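Local coordinates for protein D-glycerate 3-kinase (PDB 6CKG) that probably phosphorylates D-glycerate on its 3-hydroxyl, with ATP as phosphate donor, using a P-loop kinase fold, at residues 21-26 and 314-319; 108-113 and 152-157; 115-120 and 161-166; 248-253 and 300-305. All coordinates share one frame; numbering follows the deposited sequence.

Contact 1 (21-26 and 314-319); sequences VQQTAG and LRFIVN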
loop_
_atom_site.group_PDB
_atom_site.type_symbol
_atom_site.label_atom_id
_atom_site.label_comp_id
_atom_site.label_asym_id
_atom_site.label_seq_id
_atom_site.Cartn_x
_atom_site.Cartn_y
_atom_site.Cartn_z
ATOM N N VAL A 21 6.998 -15.803 -3.958
ATOM C CA VAL A 21 5.999 -15.829 -5.024
ATOM C C VAL A 21 5.200 -17.128 -4.965
ATOM O O VAL A 21 3.964 -17.114 -4.969
ATOM C CB VAL A 21 6.667 -15.634 -6.398
ATOM C CG1 VAL A 21 5.752 -16.129 -7.528
ATOM C CG2 VAL A 21 7.028 -14.184 -6.606
ATOM N N GLN A 22 5.895 -18.268 -4.874
ATOM C CA GLN A 22 5.210 -19.562 -4.822
ATOM C C GLN A 22 4.312 -19.673 -3.599
ATOM O O GLN A 22 3.187 -20.184 -3.683
ATOM C CB GLN A 22 6.224 -20.708 -4.804
ATOM C CG GLN A 22 7.104 -20.789 -6.027
ATOM C CD GLN A 22 7.948 -22.048 -6.036
ATOM O OE1 GLN A 22 7.824 -22.898 -5.149
ATOM N NE2 GLN A 22 8.811 -22.177 -7.040
ATOM N N GLN A 23 4.804 -19.236 -2.442
ATOM C CA GLN A 23 4.000 -19.330 -1.236
ATOM C C GLN A 23 2.801 -18.398 -1.307
ATOM O O GLN A 23 1.703 -18.763 -0.871
ATOM C CB GLN A 23 4.859 -19.025 -0.007
ATOM C CG GLN A 23 5.819 -20.153 0.339
ATOM C CD GLN A 23 6.642 -19.839 1.565
ATOM O OE1 GLN A 23 6.097 -19.528 2.622
ATOM N NE2 GLN A 23 7.960 -19.893 1.424
ATOM N N THR A 24 2.984 -17.195 -1.857
ATOM C CA THR A 24 1.855 -16.280 -2.000
ATOM C C THR A 24 0.826 -16.826 -2.982
ATOM O O THR A 24 -0.386 -16.687 -2.764
ATOM C CB THR A 24 2.334 -14.900 -2.444
ATOM O OG1 THR A 24 3.287 -14.395 -1.499
ATOM C CG2 THR A 24 1.162 -13.947 -2.515
ATOM N N ALA A 25 1.292 -17.481 -4.050
ATOM C CA ALA A 25 0.382 -18.115 -4.998
ATOM C C ALA A 25 -0.454 -19.193 -4.323
ATOM O O ALA A 25 -1.668 -19.277 -4.543
ATOM C CB ALA A 25 1.171 -18.710 -6.166
ATOM N N GLY A 26 0.185 -20.055 -3.521
ATOM C CA GLY A 26 -0.574 -21.074 -2.809
ATOM C C GLY A 26 -1.673 -20.469 -1.953
ATOM O O GLY A 26 -2.810 -20.953 -1.944
ATOM N N LEU A 314 -1.659 -13.521 5.565
ATOM C CA LEU A 314 -0.383 -14.217 5.523
ATOM C C LEU A 314 0.720 -13.182 5.642
ATOM O O LEU A 314 0.758 -12.215 4.869
ATOM C CB LEU A 314 -0.212 -15.012 4.228
ATOM C CG LEU A 314 1.161 -15.629 3.954
ATOM C CD1 LEU A 314 1.507 -16.721 5.002
ATOM C CD2 LEU A 314 1.193 -16.194 2.529
ATOM N N ARG A 315 1.613 -13.382 6.603
ATOM C CA ARG A 315 2.725 -12.471 6.839
ATOM C C ARG A 315 4.036 -13.183 6.556
ATOM O O ARG A 315 4.263 -14.288 7.059
ATOM C CB ARG A 315 2.732 -11.956 8.282
ATOM C CG ARG A 315 4.033 -11.226 8.663
ATOM C CD ARG A 315 3.978 -10.684 10.117
ATOM N NE ARG A 315 2.784 -9.862 10.310
ATOM C CZ ARG A 315 1.776 -10.195 11.104
ATOM N NH1 ARG A 315 1.827 -11.319 11.807
ATOM N NH2 ARG A 315 0.721 -9.407 11.202
ATOM N N PHE A 316 4.893 -12.552 5.766
ATOM C CA PHE A 316 6.269 -12.993 5.595
ATOM C C PHE A 316 7.159 -12.093 6.431
ATOM O O PHE A 316 7.093 -10.871 6.302
ATOM C CB PHE A 316 6.719 -12.916 4.135
ATOM C CG PHE A 316 5.948 -13.815 3.202
ATOM C CD1 PHE A 316 6.265 -15.161 3.095
ATOM C CD2 PHE A 316 4.933 -13.303 2.416
ATOM C CE1 PHE A 316 5.561 -15.987 2.226
ATOM C CE2 PHE A 316 4.223 -14.118 1.547
ATOM C CZ PHE A 316 4.539 -15.459 1.446
ATOM N N ILE A 317 7.982 -12.692 7.278
ATOM C CA ILE A 317 8.961 -11.956 8.066
ATOM C C ILE A 317 10.306 -12.132 7.381
ATOM O O ILE A 317 10.747 -13.263 7.160
ATOM C CB ILE A 317 8.992 -12.457 9.518
ATOM C CG1 ILE A 317 7.604 -12.274 10.142
ATOM C CG2 ILE A 317 10.080 -11.749 10.314
ATOM C CD1 ILE A 317 7.465 -12.788 11.546
ATOM N N VAL A 318 10.949 -11.024 7.016
ATOM C CA VAL A 318 12.142 -11.091 6.179
ATOM C C VAL A 318 13.324 -10.434 6.887
ATOM O O VAL A 318 13.163 -9.527 7.715
ATOM C CB VAL A 318 11.888 -10.437 4.802
ATOM C CG1 VAL A 318 10.785 -11.178 4.053
ATOM C CG2 VAL A 318 11.522 -8.977 4.968
ATOM N N ASN A 319 14.530 -10.907 6.561
ATOM C CA ASN A 319 15.741 -10.290 7.080
ATOM C C ASN A 319 16.185 -9.185 6.121
ATOM O O ASN A 319 15.498 -8.868 5.147
ATOM C CB ASN A 319 16.838 -11.334 7.329
ATOM C CG ASN A 319 17.263 -12.082 6.065
ATOM O OD1 ASN A 319 16.994 -11.661 4.939
ATOM N ND2 ASN A 319 17.949 -13.206 6.262
#

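Contact 2 (108-113 and 152-157); sequences NGRGPA and YDKSLF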
loop_
_atom_site.group_PDB
_atom_site.type_symbol
_atom_site.label_atom_id
_atom_site.label_comp_id
_atom_site.label_asym_id
_atom_site.label_seq_id
_atom_site.Cartn_x
_atom_site.Cartn_y
_atom_site.Cartn_z
ATOM N N ASN A 108 2.797 18.493 2.365
ATOM C CA ASN A 108 3.286 19.449 1.387
ATOM C C ASN A 108 3.682 18.770 0.081
ATOM O O ASN A 108 4.268 19.414 -0.792
ATOM C CB ASN A 108 4.447 20.272 1.967
ATOM C CG ASN A 108 5.725 19.466 2.134
ATOM O OD1 ASN A 108 5.787 18.281 1.800
ATOM N ND2 ASN A 108 6.765 20.120 2.633
ATOM N N GLY A 109 3.370 17.490 -0.056
ATOM C CA GLY A 109 3.588 16.721 -1.274
ATOM C C GLY A 109 2.991 15.347 -1.077
ATOM O O GLY A 109 2.532 15.004 0.015
ATOM N N ARG A 110 3.025 14.547 -2.149
ATOM C CA ARG A 110 2.433 13.216 -2.125
ATOM C C ARG A 110 3.095 12.324 -1.075
ATOM O O ARG A 110 4.268 12.490 -0.722
ATOM C CB ARG A 110 2.570 12.536 -3.494
ATOM C CG ARG A 110 3.994 12.117 -3.827
ATOM C CD ARG A 110 4.138 11.673 -5.293
ATOM N NE ARG A 110 5.454 11.088 -5.533
ATOM C CZ ARG A 110 6.367 11.576 -6.368
ATOM N NH1 ARG A 110 6.111 12.659 -7.094
ATOM N NH2 ARG A 110 7.537 10.963 -6.495
ATOM N N GLY A 111 2.338 11.324 -0.622
ATOM C CA GLY A 111 2.886 10.274 0.203
ATOM C C GLY A 111 1.898 9.728 1.210
ATOM O O GLY A 111 1.335 8.639 1.050
ATOM N N PRO A 112 1.678 10.476 2.282
ATOM C CA PRO A 112 0.942 9.948 3.433
ATOM C C PRO A 112 -0.564 10.041 3.227
ATOM O O PRO A 112 -1.050 10.566 2.223
ATOM C CB PRO A 112 1.403 10.849 4.590
ATOM C CG PRO A 112 1.822 12.092 3.948
ATOM C CD PRO A 112 2.372 11.736 2.596
ATOM N N ALA A 113 -1.290 9.500 4.212
ATOM C CA ALA A 113 -2.743 9.550 4.248
ATOM C C ALA A 113 -3.238 10.974 4.050
ATOM O O ALA A 113 -2.798 11.908 4.735
ATOM C CB ALA A 113 -3.252 8.984 5.584
ATOM N N TYR A 152 -0.055 7.046 -12.531
ATOM C CA TYR A 152 0.538 8.252 -11.960
ATOM C C TYR A 152 1.993 8.362 -12.409
ATOM O O TYR A 152 2.771 7.412 -12.255
ATOM C CB TYR A 152 0.421 8.234 -10.431
ATOM C CG TYR A 152 0.832 9.529 -9.736
ATOM C CD1 TYR A 152 -0.087 10.572 -9.542
ATOM C CD2 TYR A 152 2.124 9.698 -9.271
ATOM C CE1 TYR A 152 0.278 11.755 -8.894
ATOM C CE2 TYR A 152 2.501 10.869 -8.603
ATOM C CZ TYR A 152 1.573 11.892 -8.428
ATOM O OH TYR A 152 1.942 13.034 -7.775
ATOM N N ASP A 153 2.357 9.516 -12.984
ATOM C CA ASP A 153 3.698 9.741 -13.521
ATOM C C ASP A 153 4.438 10.630 -12.526
ATOM O O ASP A 153 4.247 11.848 -12.493
ATOM C CB ASP A 153 3.633 10.344 -14.920
ATOM C CG ASP A 153 5.007 10.581 -15.534
ATOM O OD1 ASP A 153 6.031 10.529 -14.823
ATOM O OD2 ASP A 153 5.059 10.836 -16.745
ATOM N N LYS A 154 5.304 10.011 -11.727
ATOM C CA LYS A 154 5.991 10.720 -10.658
ATOM C C LYS A 154 6.976 11.757 -11.168
ATOM O O LYS A 154 7.423 12.590 -10.379
ATOM C CB LYS A 154 6.713 9.716 -9.760
ATOM C CG LYS A 154 5.772 8.687 -9.170
ATOM C CD LYS A 154 6.480 7.721 -8.216
ATOM C CE LYS A 154 5.459 6.989 -7.345
ATOM N NZ LYS A 154 6.058 5.816 -6.679
ATOM N N SER A 155 7.322 11.734 -12.455
ATOM C CA SER A 155 8.297 12.676 -12.979
ATOM C C SER A 155 7.693 14.024 -13.349
ATOM O O SER A 155 8.445 14.989 -13.516
ATOM C CB SER A 155 8.998 12.091 -14.211
ATOM O OG SER A 155 8.150 12.059 -15.350
ATOM N N LEU A 156 6.372 14.119 -13.489
ATOM C CA LEU A 156 5.773 15.363 -13.964
ATOM C C LEU A 156 5.952 16.477 -12.935
ATOM O O LEU A 156 6.216 16.236 -11.756
ATOM C CB LEU A 156 4.293 15.156 -14.287
ATOM C CG LEU A 156 4.088 14.123 -15.400
ATOM C CD1 LEU A 156 2.608 13.790 -15.586
ATOM C CD2 LEU A 156 4.721 14.615 -16.679
ATOM N N PHE A 157 5.825 17.715 -13.405
ATOM C CA PHE A 157 6.049 18.892 -12.574
ATOM C C PHE A 157 7.401 18.797 -11.870
ATOM O O PHE A 157 7.517 18.980 -10.657
ATOM C CB PHE A 157 4.899 19.090 -11.582
ATOM C CG PHE A 157 3.626 19.555 -12.237
ATOM C CD1 PHE A 157 3.394 20.912 -12.455
ATOM C CD2 PHE A 157 2.678 18.635 -12.672
ATOM C CE1 PHE A 157 2.227 21.350 -13.086
ATOM C CE2 PHE A 157 1.515 19.057 -13.305
ATOM C CZ PHE A 157 1.281 20.416 -13.510
HETATM O O HOH W 1 9.265 11.946 -8.295
#

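Contact 3 (115-120 and 161-166); sequences THDLPL and GDRSKE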
loop_
_atom_site.group_PDB
_atom_site.type_symbol
_atom_site.label_atom_id
_atom_site.label_comp_id
_atom_site.label_asym_id
_atom_site.label_seq_id
_atom_site.Cartn_x
_atom_site.Cartn_y
_atom_site.Cartn_z
ATOM N N THR A 115 -3.172 12.237 0.761
ATOM C CA THR A 115 -2.647 12.604 -0.548
ATOM C C THR A 115 -3.120 11.663 -1.664
ATOM O O THR A 115 -2.587 11.724 -2.771
ATOM C CB THR A 115 -1.115 12.640 -0.510
ATOM O OG1 THR A 115 -0.600 11.317 -0.299
ATOM C CG2 THR A 115 -0.594 13.598 0.620
ATOM N N HIS A 116 -4.107 10.809 -1.394
ATOM C CA HIS A 116 -4.676 9.905 -2.386
ATOM C C HIS A 116 -6.092 10.336 -2.720
ATOM O O HIS A 116 -6.788 10.947 -1.902
ATOM C CB HIS A 116 -4.673 8.441 -1.887
ATOM C CG HIS A 116 -3.316 7.963 -1.488
ATOM N ND1 HIS A 116 -2.877 7.991 -0.180
ATOM C CD2 HIS A 116 -2.278 7.502 -2.225
ATOM C CE1 HIS A 116 -1.631 7.556 -0.128
ATOM N NE2 HIS A 116 -1.239 7.260 -1.355
ATOM N N ASP A 117 -6.504 10.028 -3.949
ATOM C CA ASP A 117 -7.831 10.386 -4.447
ATOM C C ASP A 117 -8.771 9.268 -4.022
ATOM O O ASP A 117 -8.903 8.244 -4.698
ATOM C CB ASP A 117 -7.784 10.562 -5.955
ATOM C CG ASP A 117 -9.075 11.069 -6.540
ATOM O OD1 ASP A 117 -10.159 10.832 -5.967
ATOM O OD2 ASP A 117 -8.990 11.702 -7.606
ATOM N N LEU A 118 -9.436 9.460 -2.892
ATOM C CA LEU A 118 -10.251 8.380 -2.341
ATOM C C LEU A 118 -11.516 8.114 -3.161
ATOM O O LEU A 118 -11.890 6.943 -3.306
ATOM C CB LEU A 118 -10.599 8.664 -0.872
ATOM C CG LEU A 118 -9.392 8.542 0.067
ATOM C CD1 LEU A 118 -9.751 9.038 1.472
ATOM C CD2 LEU A 118 -8.919 7.104 0.123
ATOM N N PRO A 119 -12.210 9.130 -3.707
ATOM C CA PRO A 119 -13.311 8.811 -4.643
ATOM C C PRO A 119 -12.884 7.914 -5.793
ATOM O O PRO A 119 -13.620 6.984 -6.148
ATOM C CB PRO A 119 -13.767 10.190 -5.132
ATOM C CG PRO A 119 -13.480 11.092 -3.949
ATOM C CD PRO A 119 -12.185 10.573 -3.381
ATOM N N LEU A 120 -11.699 8.155 -6.370
ATOM C CA LEU A 120 -11.248 7.354 -7.508
ATOM C C LEU A 120 -10.881 5.938 -7.075
ATOM O O LEU A 120 -11.209 4.968 -7.767
ATOM C CB LEU A 120 -10.056 8.031 -8.195
ATOM C CG LEU A 120 -9.557 7.394 -9.494
ATOM C CD1 LEU A 120 -10.672 7.342 -10.534
ATOM C CD2 LEU A 120 -8.345 8.136 -10.057
ATOM N N GLY A 161 5.087 15.178 -9.475
ATOM C CA GLY A 161 4.169 14.131 -9.877
ATOM C C GLY A 161 2.817 14.674 -10.336
ATOM O O GLY A 161 2.371 15.758 -9.940
ATOM N N ASP A 162 2.147 13.886 -11.174
ATOM C CA ASP A 162 0.775 14.159 -11.576
ATOM C C ASP A 162 0.198 12.893 -12.206
ATOM O O ASP A 162 0.940 12.004 -12.634
ATOM C CB ASP A 162 0.717 15.332 -12.553
ATOM C CG ASP A 162 -0.685 15.874 -12.751
ATOM O OD1 ASP A 162 -1.590 15.556 -11.960
ATOM O OD2 ASP A 162 -0.874 16.634 -13.715
ATOM N N ARG A 163 -1.134 12.817 -12.243
ATOM C CA ARG A 163 -1.809 11.719 -12.925
ATOM C C ARG A 163 -1.454 11.733 -14.406
ATOM O O ARG A 163 -1.464 12.781 -15.048
ATOM C CB ARG A 163 -3.328 11.829 -12.755
ATOM C CG ARG A 163 -4.119 10.586 -13.247
ATOM C CD ARG A 163 -5.549 10.596 -12.695
ATOM N NE ARG A 163 -5.549 10.674 -11.231
ATOM C CZ ARG A 163 -6.563 11.137 -10.500
ATOM N NH1 ARG A 163 -7.668 11.557 -11.096
ATOM N NH2 ARG A 163 -6.471 11.174 -9.166
ATOM N N SER A 164 -1.126 10.568 -14.945
ATOM C CA SER A 164 -0.885 10.485 -16.374
ATOM C C SER A 164 -2.197 10.524 -17.158
ATOM O O SER A 164 -3.270 10.172 -16.658
ATOM C CB SER A 164 -0.127 9.199 -16.711
ATOM O OG SER A 164 0.130 9.116 -18.091
ATOM N N LYS A 165 -2.089 10.931 -18.422
ATOM C CA LYS A 165 -3.195 10.752 -19.357
ATOM C C LYS A 165 -3.401 9.281 -19.718
ATOM O O LYS A 165 -4.521 8.877 -20.044
ATOM C CB LYS A 165 -2.943 11.579 -20.617
ATOM N N GLU A 166 -2.341 8.478 -19.697
ATOM C CA GLU A 166 -2.461 7.055 -20.003
ATOM C C GLU A 166 -3.273 6.342 -18.923
ATOM O O GLU A 166 -3.255 6.728 -17.747
ATOM C CB GLU A 166 -1.073 6.422 -20.104
ATOM C CG GLU A 166 -0.083 7.191 -20.960
ATOM C CD GLU A 166 -0.083 6.740 -22.407
ATOM O OE1 GLU A 166 0.945 6.936 -23.090
ATOM O OE2 GLU A 166 -1.106 6.182 -22.862
HETATM O O HOH W 2 -10.134 12.495 -9.801
#

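Contact 4 (248-253 and 300-305); sequences FVQIQP and DGIDKE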
loop_
_atom_site.group_PDB
_atom_site.type_symbol
_atom_site.label_atom_id
_atom_site.label_comp_id
_atom_site.label_asym_id
_atom_site.label_seq_id
_atom_site.Cartn_x
_atom_site.Cartn_y
_atom_site.Cartn_z
ATOM N N PHE A 248 -5.261 -10.847 2.858
ATOM C CA PHE A 248 -4.160 -9.900 2.998
ATOM C C PHE A 248 -2.824 -10.624 3.027
ATOM O O PHE A 248 -2.679 -11.668 3.676
ATOM C CB PHE A 248 -4.321 -9.072 4.292
ATOM C CG PHE A 248 -3.737 -7.669 4.218
ATOM C CD1 PHE A 248 -2.373 -7.465 4.341
ATOM C CD2 PHE A 248 -4.560 -6.563 4.039
ATOM C CE1 PHE A 248 -1.825 -6.171 4.306
ATOM C CE2 PHE A 248 -4.022 -5.258 3.994
ATOM C CZ PHE A 248 -2.650 -5.071 4.137
ATOM N N VAL A 249 -1.840 -10.031 2.356
ATOM C CA VAL A 249 -0.457 -10.499 2.368
ATOM C C VAL A 249 0.412 -9.342 2.833
ATOM O O VAL A 249 0.336 -8.246 2.264
ATOM C CB VAL A 249 -0.003 -10.983 0.976
ATOM C CG1 VAL A 249 1.463 -11.443 1.013
ATOM C CG2 VAL A 249 -0.917 -12.119 0.467
ATOM N N GLN A 250 1.245 -9.579 3.847
ATOM C CA GLN A 250 2.108 -8.529 4.376
ATOM C C GLN A 250 3.565 -8.977 4.383
ATOM O O GLN A 250 3.875 -10.095 4.797
ATOM C CB GLN A 250 1.674 -8.118 5.795
ATOM C CG GLN A 250 2.663 -7.176 6.467
ATOM C CD GLN A 250 2.268 -6.817 7.895
ATOM O OE1 GLN A 250 2.051 -7.693 8.728
ATOM N NE2 GLN A 250 2.158 -5.525 8.172
ATOM N N ILE A 251 4.457 -8.112 3.913
ATOM C CA ILE A 251 5.893 -8.328 4.030
ATOM C C ILE A 251 6.380 -7.440 5.171
ATOM O O ILE A 251 6.318 -6.211 5.080
ATOM C CB ILE A 251 6.629 -8.005 2.724
ATOM C CG1 ILE A 251 6.048 -8.834 1.571
ATOM C CG2 ILE A 251 8.107 -8.299 2.886
ATOM C CD1 ILE A 251 6.539 -8.410 0.195
ATOM N N GLN A 252 6.844 -8.058 6.257
ATOM C CA GLN A 252 7.229 -7.323 7.456
ATOM C C GLN A 252 8.724 -7.488 7.683
ATOM O O GLN A 252 9.187 -8.624 7.889
ATOM C CB GLN A 252 6.451 -7.835 8.668
ATOM C CG GLN A 252 6.784 -7.126 9.962
ATOM C CD GLN A 252 6.025 -7.720 11.125
ATOM O OE1 GLN A 252 4.899 -7.313 11.427
ATOM N NE2 GLN A 252 6.627 -8.702 11.770
ATOM N N PRO A 253 9.525 -6.422 7.653
ATOM C CA PRO A 253 10.936 -6.571 8.018
ATOM C C PRO A 253 11.058 -6.954 9.483
ATOM O O PRO A 253 10.196 -6.626 10.304
ATOM C CB PRO A 253 11.521 -5.181 7.757
ATOM C CG PRO A 253 10.366 -4.261 7.959
ATOM C CD PRO A 253 9.150 -5.008 7.467
ATOM N N ASP A 300 0.162 -1.282 12.859
ATOM C CA ASP A 300 -0.448 -2.370 13.615
ATOM C C ASP A 300 -1.923 -2.544 13.297
ATOM O O ASP A 300 -2.471 -3.623 13.556
ATOM C CB ASP A 300 -0.267 -2.161 15.123
ATOM C CG ASP A 300 1.187 -2.168 15.536
ATOM O OD1 ASP A 300 1.920 -3.095 15.128
ATOM O OD2 ASP A 300 1.606 -1.227 16.243
ATOM N N GLY A 301 -2.566 -1.531 12.711
ATOM C CA GLY A 301 -3.958 -1.658 12.303
ATOM C C GLY A 301 -4.207 -2.738 11.262
ATOM O O GLY A 301 -5.365 -3.106 11.024
ATOM N N ILE A 302 -3.151 -3.239 10.619
ATOM C CA ILE A 302 -3.303 -4.351 9.675
ATOM C C ILE A 302 -3.704 -5.632 10.400
ATOM O O ILE A 302 -4.348 -6.514 9.816
ATOM C CB ILE A 302 -1.987 -4.543 8.897
ATOM C CG1 ILE A 302 -1.812 -3.406 7.891
ATOM C CG2 ILE A 302 -1.948 -5.916 8.150
ATOM C CD1 ILE A 302 -0.442 -3.351 7.301
ATOM N N ASP A 303 -3.393 -5.727 11.682
ATOM C CA ASP A 303 -3.514 -6.968 12.448
ATOM C C ASP A 303 -4.405 -6.694 13.658
ATOM O O ASP A 303 -3.906 -6.441 14.754
ATOM C CB ASP A 303 -2.124 -7.438 12.842
ATOM C CG ASP A 303 -2.122 -8.836 13.439
ATOM O OD1 ASP A 303 -3.212 -9.392 13.669
ATOM O OD2 ASP A 303 -1.025 -9.372 13.668
ATOM N N LYS A 304 -5.721 -6.729 13.464
ATOM C CA LYS A 304 -6.626 -6.450 14.573
ATOM C C LYS A 304 -7.992 -7.038 14.254
ATOM O O LYS A 304 -8.299 -7.347 13.100
ATOM C CB LYS A 304 -6.730 -4.949 14.873
ATOM C CG LYS A 304 -7.350 -4.133 13.772
ATOM C CD LYS A 304 -7.538 -2.650 14.166
ATOM C CE LYS A 304 -8.055 -1.862 12.951
ATOM N NZ LYS A 304 -8.298 -0.396 13.207
ATOM N N GLU A 305 -8.815 -7.165 15.303
ATOM C CA GLU A 305 -9.988 -8.033 15.247
ATOM C C GLU A 305 -11.047 -7.520 14.274
ATOM O O GLU A 305 -11.806 -8.318 13.713
ATOM C CB GLU A 305 -10.569 -8.197 16.662
ATOM C CG GLU A 305 -11.795 -9.104 16.757
ATOM C CD GLU A 305 -11.497 -10.586 16.476
ATOM O OE1 GLU A 305 -10.319 -11.012 16.504
ATOM O OE2 GLU A 305 -12.457 -11.335 16.239
#

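Contact 1 (21-26 and 314-319)
Gln23 approaches the Phe316 ring by its rim. Its OE1 is 3.6 Å from Phe316 CE1 and close to the ring plane, and its CB lies in that plane, 3.8 Å from Phe316 CE1. The amide and the ring are turned 66° from each other, which rules out flat stacking. The backbone of the same residue adds a looser touch, with Gln23 O 4.3 Å from Leu314 CD2.

One residue on, Thr24 meets the adjoining part of the ring with its hydroxyl: OG1 is 3.2 Å from Phe316 CE2 and 3.4 Å from Phe316 CZ, in an oblique approach. The torsion explains the position. With chi1 at -57°, OG1 lies beside the backbone N, from where it can bond back to the carbonyl O of Met20, one helical turn earlier. Thr24 also packs on Val249 and on Leu63 and Leu67 of helix 63-75.

These touches seat helix 19-38 on one face of the central sheet. The axes of 21-26 and 314-318 run nearly antiparallel, at 167°, and stay 10.4 Å apart, a spacing bridged by side chains. The sheet's strand order (79-83, 176-180, 48-53, 247-253, 313-318) is that of P-loop kinases.

No hydrogen bond crosses the contact, and it buries 159 Å² in all. Gln23 OE1 faces the hydrogen-bearing rim of a buried phenyl ring, which is weakly electropositive, so this one approach is probably mildly favourable. Because the Thr24 hydroxyl is bonded within its own helix, its burial against the ring probably carries little polar cost.

Contact 2 (108-113 and 152-157)
Tyr152 stands one residue before the end of strand 146-153, the first of the antiparallel pair with 162-171, where a type I beta turn from Asp153 to Leu156 follows, and its hydroxyl meets the side chain of Arg110. Tyr152 OH lies 3.6 Å from Arg110 CD, and the ring and guanidinium planes stand 72° apart, so the two groups do not stack. Asp153 braces the turn: its OD1 accepts from Ser155 N, closing an Asx turn, and from Ser155 OG at 2.7 Å, both donors coming from the same face of the carboxylate.

Lys154 carries the rest of the contact. Arg110 CG sits between its backbone N and carbonyl carbon (chi1 71°), and the chain runs extended to NE, which carries the guanidinium to Lys154. The lysine chain crosses it at about a right angle and covers one guanidinium face, with Lys154 CB 3.6 Å from Arg110 NH2. The like charges are kept apart, Lys154 NZ being 5.4 Å from Arg110 NH2, while NZ forms a salt bridge with Asp85. Arg110 NH1 bonds to Gly159 O, farther along the same connection.

Arg110 NH2 reaches the turn through a water in the guanidinium plane, which accepts from NH2 at 2.7 Å and donates to Lys154 O at 2.9 Å.

Contact 3 (115-120 and 161-166)
Asp117 and Arg163 form a salt bridge across the contact, in which Arg163 NH2 donates to Asp117 OD2 at 3.0 Å with a nearly straight N-H...O angle of 164°. The acceptor lies close to the guanidinium plane and is met on its anti side; the carboxylate and guanidinium planes are 38° apart. A second path runs through a water, which donates to Asp117 OD2 at 2.6 Å and accepts from Arg163 NH1 at 2.9 Å. Direct bond and water thus both grip OD2, and both lie at the guanidinium edge. Arg163 NH2 has a further acceptor in the carbonyl O of Tyr88, which helps to fix the rotation of the group.

The nonpolar part is a single methyl. Leu120 CD2 sits over the centre of one guanidinium face, 3.5 Å from Arg163 CZ. The bend of the arginine chain at chi3 (-56°) turns the guanidinium so that this face meets Leu120 CD2 while its edge meets Asp117. Leu120 also touches Pro150 of the neighbouring strand.

A bond within 115-120 orients the carboxylate. Asp117 OD1 takes the backbone N-H of Leu120 at 3.1 Å, from above the carboxylate plane. Asp117 is therefore the N-cap of helix 118-129: one carboxylate oxygen caps the helix while the other ties its start to strand 162-171.

Contact 4 (248-253 and 300-305)
Over one face of the Phe248 ring sits CG2 of Ile302, 3.8 Å above the plane and offset toward the rim. From the ring centroid this methyl is 4.2 Å away and 24° off the normal, which makes the contact a CH-pi interaction; its closest ring atom is Phe248 CE1, at 3.9 Å from Ile302 CG2. The indole of Trp309 also meets this phenyl ring, their planes inclined at about 35°.

The second flat group is the amide of Gln250, which Ile302 touches with its other branch: Ile302 CD1 is 3.5 Å from Gln250 NE2. CG2 of Ile302 lies mainly on the ring, though it also comes within 4.1 Å of Gln250 NE2, and CD1 bears on the amide. Phe248 and Gln250 are alternate residues of strand 247-253, so both project from the same side of it. In Gln250, CG anti to the backbone N (chi1 172°) and an extended chain carry NE2 out to Ile302 CD1.

Ile302 ends the 3-10 segment 300-302, where Asp303 N bonds to Asp300 O at 3.0 Å. It also packs on Phe186, Phe330 and Gln53, so the loop after helix 281-298 closes over this face of the central sheet.

All three touching residues are buried, yet no hydrogen bond joins the segments. The amide is satisfied by the two neighbouring strands, OE1 by Arg315 NE of 313-318 and NE2 by Gln53 OE1 of 48-53, which lets a purely apolar side chain rest against it.

How the contacts relate
From the N terminus, the first helix opens contact 1, and strand 313-318 closes it only near the end of the chain, so the other three all nest inside its loop. Residues 108-113 open contact 2 and 115-120 open contact 3; 152-157 then close the former and 161-166 the latter, so these two cross. Their centres are about 9 Å apart, and they tie the loop before helix 118-129, and the start of that helix, to the two-stranded antiparallel sheet. Contact 4 follows in series, from strand 247-253 to the loop after helix 281-298. It touches contact 1 through neighbouring strands of the central sheet, while contacts 2 and 3 lie across the chain's centre.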